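Local atomic coordinates of FAD linked oxidase-like protein (Myceliophthora thermophila, PDB entry 5L6G), a protein that oxidises the C1 hydroxyl of xylooligosaccharides and related sugars to lactones with a bicovalently bound FAD, reducing molecular oxygen to hydrogen peroxide. Residues T69-H72 with I73-A76; V141-E144 with E145-A149; K251-G254 with A255-W259. All blocks are in the same frame, centred on the assembly; numbering follows the deposited sequence.

Interaction 1: residues T69-H72 with I73-A76; sequences TVEH and IQAA
Thr69 and Ile73 close the first turn of helix 70-83, a helix of the FAD-binding PCMH-type domain, through Ile73 N bonding to Thr69 O at 3.1 Å. The bonds of the next three residues repeat this i to i+4 pattern: Gln74 N to Val70 O, Ala75 N to Glu71 O and Ala76 N to His72 O. The straightest approach to a carbonyl belongs to Gln74 N, at 2.8 Å from Val70 O with a C=O...N angle of 163°. Thr69 is the N-cap. In the conformer described here OG1 accepts from Glu71 N, an amide that has no preceding helical turn to supply a carbonyl; a second modelled conformer of Thr69 leaves this capping bond less certain.

The side-chain contacts are mostly aliphatic carbon against backbone. Gln74 CG turns away from its own carbonyl carbon (chi1 -70°), which folds the side chain back toward the preceding turn and sets CG 3.4 Å from Val70 O. Its OE1 then comes 3.6 Å from Glu71 CA, and the Gln74 chain passes slantwise by Val70, whose CG2 stands 4.1 Å from that same OE1. The other end of the amide is fixed by NE2, bonded to Gly193 O. Ile73 is buried, packing on Val189, Ile219 and Ala221 of the neighbouring sheet, and His72 ND1 bonds back to Ala68 N. Within the turn, Ile73 CB rests 3.3 Å from Val70 O, while its chain tip, CD1, reaches 4.1 Å from Val70 CA.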
loop_
_atom_site.group_PDB
_atom_site.type_symbol
_atom_site.label_atom_id
_atom_site.label_comp_id
_atom_site.label_asym_id
_atom_site.label_seq_id
_atom_site.Cartn_x
_atom_site.Cartn_y
_atom_site.Cartn_z
ATOM N N THR A 69 -11.313 -10.076 19.550
ATOM C CA THR A 69 -10.302 -9.591 20.466
ATOM C C THR A 69 -8.973 -10.262 20.221
ATOM O O THR A 69 -8.888 -11.313 19.589
ATOM C CB THR A 69 -10.699 -9.862 21.923
ATOM O OG1 THR A 69 -9.547 -9.704 22.767
ATOM C CG2 THR A 69 -11.252 -11.275 22.065
ATOM N N VAL A 70 -7.934 -9.644 20.755
ATOM C CA VAL A 70 -6.580 -10.172 20.648
ATOM C C VAL A 70 -6.515 -11.622 21.144
ATOM O O VAL A 70 -5.804 -12.411 20.552
ATOM C CB VAL A 70 -5.543 -9.295 21.401
ATOM C CG1 VAL A 70 -5.876 -9.191 22.834
ATOM C CG2 VAL A 70 -4.140 -9.865 21.272
ATOM N N GLU A 71 -7.287 -11.960 22.187
ATOM C CA GLU A 71 -7.348 -13.332 22.681
ATOM C C GLU A 71 -7.756 -14.321 21.589
ATOM O O GLU A 71 -7.210 -15.418 21.509
ATOM C CB GLU A 71 -8.328 -13.477 23.864
ATOM C CG GLU A 71 -7.826 -12.906 25.177
ATOM C CD GLU A 71 -8.353 -11.502 25.517
ATOM O OE1 GLU A 71 -8.756 -10.730 24.618
ATOM O OE2 GLU A 71 -8.360 -11.158 26.717
ATOM N N HIS A 72 -8.765 -13.949 20.804
ATOM C CA HIS A 72 -9.197 -14.772 19.694
ATOM C C HIS A 72 -8.083 -14.904 18.667
ATOM O O HIS A 72 -7.874 -15.986 18.119
ATOM C CB HIS A 72 -10.440 -14.204 19.027
ATOM C CG HIS A 72 -11.662 -14.297 19.875
ATOM N ND1 HIS A 72 -12.749 -13.478 19.699
ATOM C CD2 HIS A 72 -11.961 -15.093 20.922
ATOM C CE1 HIS A 72 -13.672 -13.764 20.595
ATOM N NE2 HIS A 72 -13.219 -14.745 21.351
ATOM N N ILE A 73 -7.356 -13.807 18.429
ATOM C CA ILE A 73 -6.225 -13.849 17.492
ATOM C C ILE A 73 -5.160 -14.819 17.993
ATOM O O ILE A 73 -4.649 -15.649 17.228
ATOM C CB ILE A 73 -5.598 -12.461 17.230
ATOM C CG1 ILE A 73 -6.640 -11.526 16.615
ATOM C CG2 ILE A 73 -4.398 -12.596 16.304
ATOM C CD1 ILE A 73 -6.215 -10.070 16.542
ATOM N N GLN A 74 -4.840 -14.740 19.280
ATOM C CA GLN A 74 -3.822 -15.626 19.845
ATOM C C GLN A 74 -4.231 -17.061 19.704
ATOM O O GLN A 74 -3.414 -17.904 19.327
ATOM C CB GLN A 74 -3.630 -15.372 21.315
ATOM C CG GLN A 74 -2.979 -14.068 21.613
ATOM C CD GLN A 74 -2.958 -13.837 23.095
ATOM O OE1 GLN A 74 -3.861 -13.180 23.637
ATOM N NE2 GLN A 74 -1.965 -14.423 23.781
ATOM N N ALA A 75 -5.492 -17.324 20.042
ATOM C CA ALA A 75 -6.014 -18.671 20.027
ATOM C C ALA A 75 -6.024 -19.245 18.611
ATOM O O ALA A 75 -5.716 -20.431 18.423
ATOM C CB ALA A 75 -7.407 -18.715 20.626
ATOM N N ALA A 76 -6.412 -18.420 17.640
ATOM C CA ALA A 76 -6.417 -18.827 16.234
ATOM C C ALA A 76 -5.010 -19.169 15.778
ATOM O O ALA A 76 -4.782 -20.218 15.166
ATOM C CB ALA A 76 -7.001 -17.743 15.341
#

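Interaction 2: residues V141-E144 with E145-A149; sequences VLYE and EGKRA
Leu142 O receives two backbone donors where helix 135-146 gives way to strand 148-149: Gly146 N at 3.2 Å and Arg148 N at 3.0 Å, arriving from opposite faces of the carbonyl plane. Lys147 takes positive phi (52°) at this exit, and its N bonds to Tyr143 O at 2.8 Å, well above the carbonyl plane.

Tyr143 and Lys147 carry the main side-chain contact. With CG anti to its backbone N (chi1 -175°), Tyr143 presents one ring face to Lys147, and Lys147 CG lies over it, 3.9 Å from Tyr143 CE1. The lysine bends at its last torsion, which puts NZ 3.6 Å from Tyr143 OH, a proximity rather than a hydrogen bond. A water accepts from Lys147 NZ at 2.9 Å and donates to Tyr143 O. The same ring also meets Trp316.

On another side of the helix, Val141 and Glu145 run side by side, CG1 of the valine being 3.7 Å from Glu145 CD. Arg148 leads away, its NE bonded to Thr227 OG1.

Tyr143 O thus has both an amide and a water as donors, so the ammonium group is tied to the helix end indirectly, while CG of the same lysine lies over a ring face.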
loop_
_atom_site.group_PDB
_atom_site.type_symbol
_atom_site.label_atom_id
_atom_site.label_comp_id
_atom_site.label_asym_id
_atom_site.label_seq_id
_atom_site.Cartn_x
_atom_site.Cartn_y
_atom_site.Cartn_z
ATOM N N VAL A 141 -13.223 9.062 11.660
ATOM C CA VAL A 141 -13.200 9.153 13.112
ATOM C C VAL A 141 -12.208 10.215 13.568
ATOM O O VAL A 141 -12.550 11.051 14.409
ATOM C CB VAL A 141 -12.881 7.810 13.784
ATOM C CG1 VAL A 141 -12.739 8.009 15.294
ATOM C CG2 VAL A 141 -13.987 6.799 13.505
ATOM N N LEU A 142 -10.993 10.197 13.015
ATOM C CA LEU A 142 -9.959 11.093 13.495
ATOM C C LEU A 142 -10.360 12.531 13.249
ATOM O O LEU A 142 -10.156 13.387 14.102
ATOM C CB LEU A 142 -8.609 10.818 12.842
ATOM C CG LEU A 142 -7.971 9.447 13.089
ATOM C CD1 LEU A 142 -6.606 9.379 12.436
ATOM C CD2 LEU A 142 -7.893 9.081 14.561
ATOM N N TYR A 143 -10.927 12.779 12.072
ATOM C CA TYR A 143 -11.338 14.116 11.714
ATOM C C TYR A 143 -12.579 14.554 12.515
ATOM O O TYR A 143 -12.593 15.640 13.078
ATOM C CB TYR A 143 -11.578 14.259 10.215
ATOM C CG TYR A 143 -11.882 15.698 9.874
ATOM C CD1 TYR A 143 -10.866 16.649 9.835
ATOM C CD2 TYR A 143 -13.182 16.119 9.676
ATOM C CE1 TYR A 143 -11.142 17.989 9.582
ATOM C CE2 TYR A 143 -13.471 17.457 9.429
ATOM C CZ TYR A 143 -12.443 18.382 9.362
ATOM O OH TYR A 143 -12.742 19.699 9.097
ATOM N N GLU A 144 -13.609 13.718 12.551
ATOM C CA GLU A 144 -14.831 14.069 13.254
ATOM C C GLU A 144 -14.591 14.308 14.742
ATOM O O GLU A 144 -15.199 15.200 15.330
ATOM C CB GLU A 144 -15.939 13.024 13.022
ATOM C CG GLU A 144 -16.551 13.158 11.630
ATOM C CD GLU A 144 -17.756 12.262 11.351
ATOM O OE1 GLU A 144 -18.283 11.613 12.268
ATOM O OE2 GLU A 144 -18.177 12.208 10.170
ATOM N N GLU A 145 -13.690 13.547 15.349
ATOM C CA GLU A 145 -13.502 13.651 16.790
ATOM C C GLU A 145 -12.575 14.778 17.211
ATOM O O GLU A 145 -12.824 15.434 18.218
ATOM C CB GLU A 145 -13.015 12.333 17.361
ATOM C CG GLU A 145 -14.045 11.228 17.166
ATOM C CD GLU A 145 -13.879 10.080 18.125
ATOM O OE1 GLU A 145 -12.854 10.028 18.828
ATOM O OE2 GLU A 145 -14.777 9.214 18.165
ATOM N N GLY A 146 -11.489 14.972 16.478
ATOM C CA GLY A 146 -10.515 15.980 16.872
ATOM C C GLY A 146 -9.853 16.720 15.739
ATOM O O GLY A 146 -8.836 17.366 15.952
ATOM N N LYS A 147 -10.420 16.630 14.539
ATOM C CA LYS A 147 -9.820 17.249 13.358
ATOM C C LYS A 147 -8.355 16.829 13.214
ATOM O O LYS A 147 -7.460 17.641 12.949
ATOM C CB LYS A 147 -9.979 18.769 13.407
ATOM C CG LYS A 147 -11.430 19.207 13.323
ATOM C CD LYS A 147 -11.554 20.719 13.285
ATOM C CE LYS A 147 -12.998 21.144 13.509
ATOM N NZ LYS A 147 -13.868 20.625 12.416
ATOM N N ARG A 148 -8.126 15.529 13.389
ATOM C CA ARG A 148 -6.804 14.955 13.246
ATOM C C ARG A 148 -6.776 14.077 12.027
ATOM O O ARG A 148 -7.825 13.740 11.466
ATOM C CB ARG A 148 -6.445 14.110 14.471
ATOM C CG ARG A 148 -6.575 14.839 15.793
ATOM C CD ARG A 148 -5.632 16.029 15.869
ATOM N NE ARG A 148 -4.232 15.610 15.941
ATOM C CZ ARG A 148 -3.225 16.392 16.326
ATOM N NH1 ARG A 148 -3.433 17.664 16.663
ATOM N NH2 ARG A 148 -1.997 15.898 16.366
ATOM N N ALA A 149 -5.566 13.705 11.626
ATOM C CA ALA A 149 -5.361 12.779 10.535
ATOM C C ALA A 149 -4.003 12.141 10.669
ATOM O O ALA A 149 -3.157 12.607 11.430
ATOM C CB ALA A 149 -5.448 13.505 9.200
HETATM O O HOH W 1 -14.421 17.862 12.864
#

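Interaction 3: residues K251-G254 with A255-W259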
loop_
_atom_site.group_PDB
_atom_site.type_symbol
_atom_site.label_atom_id
_atom_site.label_comp_id
_atom_site.label_asym_id
_atom_site.label_seq_id
_atom_site.Cartn_x
_atom_site.Cartn_y
_atom_site.Cartn_z
ATOM N N LYS A 251 10.351 14.326 -23.169
ATOM C CA LYS A 251 10.698 15.704 -22.824
ATOM C C LYS A 251 9.929 16.165 -21.589
ATOM O O LYS A 251 10.471 16.891 -20.730
ATOM C CB LYS A 251 10.405 16.623 -24.004
ATOM C CG LYS A 251 11.358 16.441 -25.176
ATOM C CD LYS A 251 10.865 17.153 -26.430
ATOM C CE LYS A 251 10.804 18.660 -26.225
ATOM N NZ LYS A 251 9.852 19.320 -27.171
ATOM N N GLY A 252 8.678 15.720 -21.492
ATOM C CA GLY A 252 7.808 16.098 -20.374
ATOM C C GLY A 252 8.260 15.489 -19.073
ATOM O O GLY A 252 8.403 16.158 -18.055
ATOM N N TRP A 253 8.509 14.190 -19.115
ATOM C CA TRP A 253 8.956 13.471 -17.954
ATOM C C TRP A 253 10.353 13.908 -17.581
ATOM O O TRP A 253 10.655 14.035 -16.400
ATOM C CB TRP A 253 8.918 11.971 -18.258
ATOM C CG TRP A 253 8.995 11.037 -17.116
ATOM C CD1 TRP A 253 9.591 11.222 -15.902
ATOM C CD2 TRP A 253 8.505 9.702 -17.122
ATOM N NE1 TRP A 253 9.474 10.083 -15.143
ATOM C CE2 TRP A 253 8.827 9.129 -15.883
ATOM C CE3 TRP A 253 7.826 8.930 -18.073
ATOM C CZ2 TRP A 253 8.478 7.818 -15.554
ATOM C CZ3 TRP A 253 7.491 7.632 -17.761
ATOM C CH2 TRP A 253 7.801 7.090 -16.503
ATOM N N GLY A 254 11.205 14.145 -18.579
ATOM C CA GLY A 254 12.581 14.565 -18.320
ATOM C C GLY A 254 12.573 15.867 -17.535
ATOM O O GLY A 254 13.334 16.029 -16.567
ATOM N N ALA A 255 11.708 16.797 -17.949
ATOM C CA ALA A 255 11.569 18.058 -17.242
ATOM C C ALA A 255 11.033 17.837 -15.835
ATOM O O ALA A 255 11.514 18.453 -14.893
ATOM C CB ALA A 255 10.650 18.998 -17.985
ATOM N N LEU A 256 10.011 16.989 -15.725
ATOM C CA LEU A 256 9.343 16.775 -14.460
ATOM C C LEU A 256 10.292 16.181 -13.417
ATOM O O LEU A 256 10.306 16.612 -12.258
ATOM C CB LEU A 256 8.134 15.867 -14.654
ATOM C CG LEU A 256 7.221 15.599 -13.455
ATOM C CD1 LEU A 256 6.495 16.869 -13.019
ATOM C CD2 LEU A 256 6.239 14.521 -13.849
ATOM N N GLN A 257 11.070 15.169 -13.805
ATOM C CA GLN A 257 11.999 14.569 -12.853
ATOM C C GLN A 257 13.099 15.523 -12.430
ATOM O O GLN A 257 13.498 15.521 -11.264
ATOM C CB GLN A 257 12.594 13.264 -13.379
ATOM C CG GLN A 257 13.577 13.371 -14.509
ATOM C CD GLN A 257 13.980 12.007 -15.019
ATOM O OE1 GLN A 257 13.447 10.974 -14.568
ATOM N NE2 GLN A 257 14.932 11.987 -15.964
ATOM N N GLU A 258 13.599 16.324 -13.365
ATOM C CA GLU A 258 14.617 17.307 -13.042
ATOM C C GLU A 258 14.045 18.345 -12.053
ATOM O O GLU A 258 14.688 18.677 -11.052
ATOM C CB GLU A 258 15.154 17.947 -14.335
ATOM C CG GLU A 258 16.320 18.882 -14.151
ATOM C CD GLU A 258 16.814 19.482 -15.464
ATOM O OE1 GLU A 258 16.764 18.785 -16.502
ATOM O OE2 GLU A 258 17.283 20.649 -15.431
ATOM N N TRP A 259 12.816 18.789 -12.298
ATOM C CA TRP A 259 12.128 19.714 -11.391
ATOM C C TRP A 259 11.994 19.098 -9.989
ATOM O O TRP A 259 12.332 19.728 -9.002
ATOM C CB TRP A 259 10.759 20.062 -11.960
ATOM C CG TRP A 259 9.832 20.835 -11.093
ATOM C CD1 TRP A 259 9.836 22.186 -10.872
ATOM C CD2 TRP A 259 8.735 20.307 -10.343
ATOM N NE1 TRP A 259 8.799 22.524 -10.016
ATOM C CE2 TRP A 259 8.115 21.388 -9.682
ATOM C CE3 TRP A 259 8.211 19.021 -10.175
ATOM C CZ2 TRP A 259 7.000 21.222 -8.860
ATOM C CZ3 TRP A 259 7.112 18.848 -9.357
ATOM C CH2 TRP A 259 6.508 19.949 -8.715
HETATM O O HOH W 2 15.964 14.713 -16.346
#
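Gln257 and Trp253, one turn apart, meet on helix 246-261, which packs with its Leu256 and Trp259 side against the large antiparallel sheet that carries the substrate-binding residues Arg272 and Glu412. The backbone between 251-254 and 255-259 is regular: the amides of Ala255, Leu256, Gln257 and Glu258 donate to the carbonyl oxygens of Lys251, Gly252, Trp253 and Gly254 in turn. The bond from Gln257 N to Trp253 O is nearly straight at the hydrogen, 170°, and 2.9 Å long.

From this amide the glutamine side chain can be traced outward. CB sits 3.7 Å from Trp253 O. The first torsion (71°) wedges CG between the backbone N and carbonyl carbon of its own residue, and this bends the chain over the preceding turn, where CG lies 3.4 Å from Gly254 O and nearly as close to Trp253 O. The chain then runs extended, and CD passes 4.1 Å from Trp253 O. At the amide end the two branches part. OE1 approaches the pyrrole part of the indole obliquely, 4.1 Å from Trp253 CD1 and equally far from NE1; the amide and ring planes are inclined by 68°, so the groups cross and do not stack. OE1 is also hydrogen-bonded outside the two segments. NE2 donates to Leu352 O and to a water, and these bonds, together with that of OE1, would restrain the amide's rotation.

Trp253 itself is buried, its ring meeting Phe409 steeply and lying on Leu357, Val360 and Trp364 of helix 354-368. The water closes a small loop back to the backbone: it is 2.9 Å from Gln257 NE2 and donates to Gly254 O, which also accepts from Glu258 N at 3.2 Å.

How the interactions relate
The three contacts follow one another along the chain without interleaving, and none touches another. Interactions 1 and 2 both belong to the FAD-binding PCMH-type region; their centres are about 29 Å apart, yet both involve the antiparallel sheet that includes strand 219-229: helix 70-83 packs on it, while 148-149, which follows helix 135-146, is one of its strands. Interaction 3 lies on helix 246-261, over the eight-stranded sheet, about 51 Å centre to centre from interaction 1 and on the opposite side of the chain's centre, and about 37 Å from interaction 2. The set therefore samples helices of the FAD-binding region and one beside the sheet that carries Arg272 and Glu412.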